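Local coordinates for Rho GTPase-activating protein 27 (Homo sapiens, PDB 3PP2) that probably activates GTP hydrolysis by the Rho-type GTPases CDC42 and RAC1 and may take part in clathrin-mediated endocytosis, the chain here being its pleckstrin homology domain, at residues G41-F46 and K116-G121. Sequence-based numbering, arbitrary orientation.
Sequences GVLTFF and KAIAQG
L43 of strand 42-46 and I118 of the C-terminal helix 108-122 meet in a light apolar contact, seconded by two glycines, G41 just before the strand and G121 near the end of the helix. One methyl from each side chain does the touching, CD2 of L43 lying 4.0 Å from CD1 of I118. With CG anti to the backbone N (chi1 -175°), L43 reaches inward from the strand. I118 extends its longer branch, CG1 being anti to the carbonyl carbon (chi1 -63°), which carries CD1 off the helix to the leucine. I103 of strand 100-104 packs against both residues, and T36 of strand 32-39 also touches L43, so the pair belongs to a wider buried cluster. At the other point the backbones approach without side chains: CA of G41 is 4.1 Å from O of G121, the two CA atoms being 4.5 Å apart. At the backbone angles of G41 (phi 75°) a side chain would press on the preceding carbonyl O, so glycine fits this turn between strands 32-39 and 42-46. The two segments together bury 126 Å². A C-terminal helix packed this way against one end of a curled antiparallel barrel is the hallmark of the pleckstrin homology fold.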
loop_
_atom_site.group_PDB
_atom_site.type_symbol
_atom_site.label_atom_id
_atom_site.label_comp_id
_atom_site.label_asym_id
_atom_site.label_seq_id
_atom_site.Cartn_x
_atom_site.Cartn_y
_atom_site.Cartn_z
ATOM N N GLY A 41 -14.335 -3.421 -18.906
ATOM C CA GLY A 41 -13.365 -2.950 -19.895
ATOM C C GLY A 41 -13.383 -1.444 -20.230
ATOM O O GLY A 41 -12.815 -1.022 -21.229
ATOM N N VAL A 42 -14.050 -0.643 -19.395
ATOM C CA VAL A 42 -14.145 0.814 -19.579
ATOM C C VAL A 42 -13.783 1.518 -18.259
ATOM O O VAL A 42 -14.282 1.159 -17.211
ATOM C CB VAL A 42 -15.542 1.209 -19.982
ATOM C CG1 VAL A 42 -15.653 2.712 -20.138
ATOM C CG2 VAL A 42 -15.925 0.473 -21.299
ATOM N N LEU A 43 -12.918 2.515 -18.354
ATOM C CA LEU A 43 -12.439 3.295 -17.209
ATOM C C LEU A 43 -13.020 4.680 -17.303
ATOM O O LEU A 43 -12.756 5.408 -18.267
ATOM C CB LEU A 43 -10.911 3.362 -17.197
ATOM C CG LEU A 43 -10.228 4.050 -16.007
ATOM C CD1 LEU A 43 -10.464 3.286 -14.737
ATOM C CD2 LEU A 43 -8.720 4.284 -16.333
ATOM N N THR A 44 -13.830 5.033 -16.304
ATOM C CA THR A 44 -14.524 6.293 -16.281
ATOM C C THR A 44 -13.987 7.170 -15.131
ATOM O O THR A 44 -14.009 6.745 -13.986
ATOM C CB THR A 44 -16.030 6.109 -16.126
ATOM O OG1 THR A 44 -16.532 5.292 -17.193
ATOM C CG2 THR A 44 -16.739 7.474 -16.109
ATOM N N PHE A 45 -13.517 8.361 -15.470
ATOM C CA PHE A 45 -13.159 9.377 -14.514
ATOM C C PHE A 45 -14.299 10.362 -14.426
ATOM O O PHE A 45 -14.675 10.969 -15.441
ATOM C CB PHE A 45 -11.909 10.111 -14.973
ATOM C CG PHE A 45 -10.676 9.272 -14.996
ATOM C CD1 PHE A 45 -10.080 8.862 -13.821
ATOM C CD2 PHE A 45 -10.108 8.884 -16.199
ATOM C CE1 PHE A 45 -8.947 8.107 -13.859
ATOM C CE2 PHE A 45 -8.977 8.107 -16.237
ATOM C CZ PHE A 45 -8.396 7.742 -15.051
ATOM N N PHE A 46 -14.865 10.521 -13.239
ATOM C CA PHE A 46 -15.962 11.475 -13.021
ATOM C C PHE A 46 -15.433 12.875 -12.867
ATOM O O PHE A 46 -14.236 13.141 -12.857
ATOM C CB PHE A 46 -16.797 10.965 -11.823
ATOM C CG PHE A 46 -17.611 9.752 -12.164
ATOM C CD1 PHE A 46 -17.075 8.469 -12.110
ATOM C CD2 PHE A 46 -18.892 9.888 -12.625
ATOM C CE1 PHE A 46 -17.816 7.398 -12.470
ATOM C CE2 PHE A 46 -19.622 8.791 -13.013
ATOM C CZ PHE A 46 -19.095 7.563 -12.935
ATOM N N LYS A 116 -3.113 -3.380 -11.895
ATOM C CA LYS A 116 -3.556 -4.762 -12.098
ATOM C C LYS A 116 -4.950 -4.843 -12.702
ATOM O O LYS A 116 -5.193 -5.591 -13.639
ATOM C CB LYS A 116 -3.498 -5.535 -10.779
ATOM C CG LYS A 116 -3.677 -7.029 -10.922
ATOM C CD LYS A 116 -3.505 -7.718 -9.548
ATOM C CE LYS A 116 -3.679 -9.237 -9.680
ATOM N NZ LYS A 116 -3.770 -9.845 -8.364
ATOM N N ALA A 117 -5.858 -4.025 -12.182
ATOM C CA ALA A 117 -7.247 -4.053 -12.646
ATOM C C ALA A 117 -7.328 -3.543 -14.083
ATOM O O ALA A 117 -8.041 -4.115 -14.930
ATOM C CB ALA A 117 -8.151 -3.278 -11.682
ATOM N N ILE A 118 -6.685 -2.418 -14.363
ATOM C CA ILE A 118 -6.703 -1.852 -15.718
ATOM C C ILE A 118 -6.035 -2.774 -16.712
ATOM O O ILE A 118 -6.553 -2.990 -17.819
ATOM C CB ILE A 118 -6.052 -0.433 -15.750
ATOM C CG1 ILE A 118 -6.847 0.567 -14.880
ATOM C CG2 ILE A 118 -5.925 0.110 -17.187
ATOM C CD1 ILE A 118 -6.072 1.829 -14.519
ATOM N N ALA A 119 -4.921 -3.370 -16.327
ATOM C CA ALA A 119 -4.253 -4.344 -17.187
ATOM C C ALA A 119 -5.178 -5.506 -17.547
ATOM O O ALA A 119 -5.224 -5.950 -18.718
ATOM C CB ALA A 119 -2.943 -4.887 -16.497
ATOM N N GLN A 120 -5.922 -6.013 -16.567
ATOM C CA GLN A 120 -6.874 -7.088 -16.854
ATOM C C GLN A 120 -7.980 -6.586 -17.779
ATOM O O GLN A 120 -8.450 -7.330 -18.653
ATOM C CB GLN A 120 -7.453 -7.650 -15.567
ATOM C CG GLN A 120 -8.368 -8.838 -15.777
ATOM C CD GLN A 120 -8.739 -9.591 -14.494
ATOM O OE1 GLN A 120 -7.969 -9.648 -13.518
ATOM N NE2 GLN A 120 -9.927 -10.179 -14.498
ATOM N N GLY A 121 -8.421 -5.341 -17.610
ATOM C CA GLY A 121 -9.469 -4.771 -18.497
ATOM C C GLY A 121 -9.034 -4.634 -19.915
ATOM O O GLY A 121 -9.864 -4.788 -20.849
#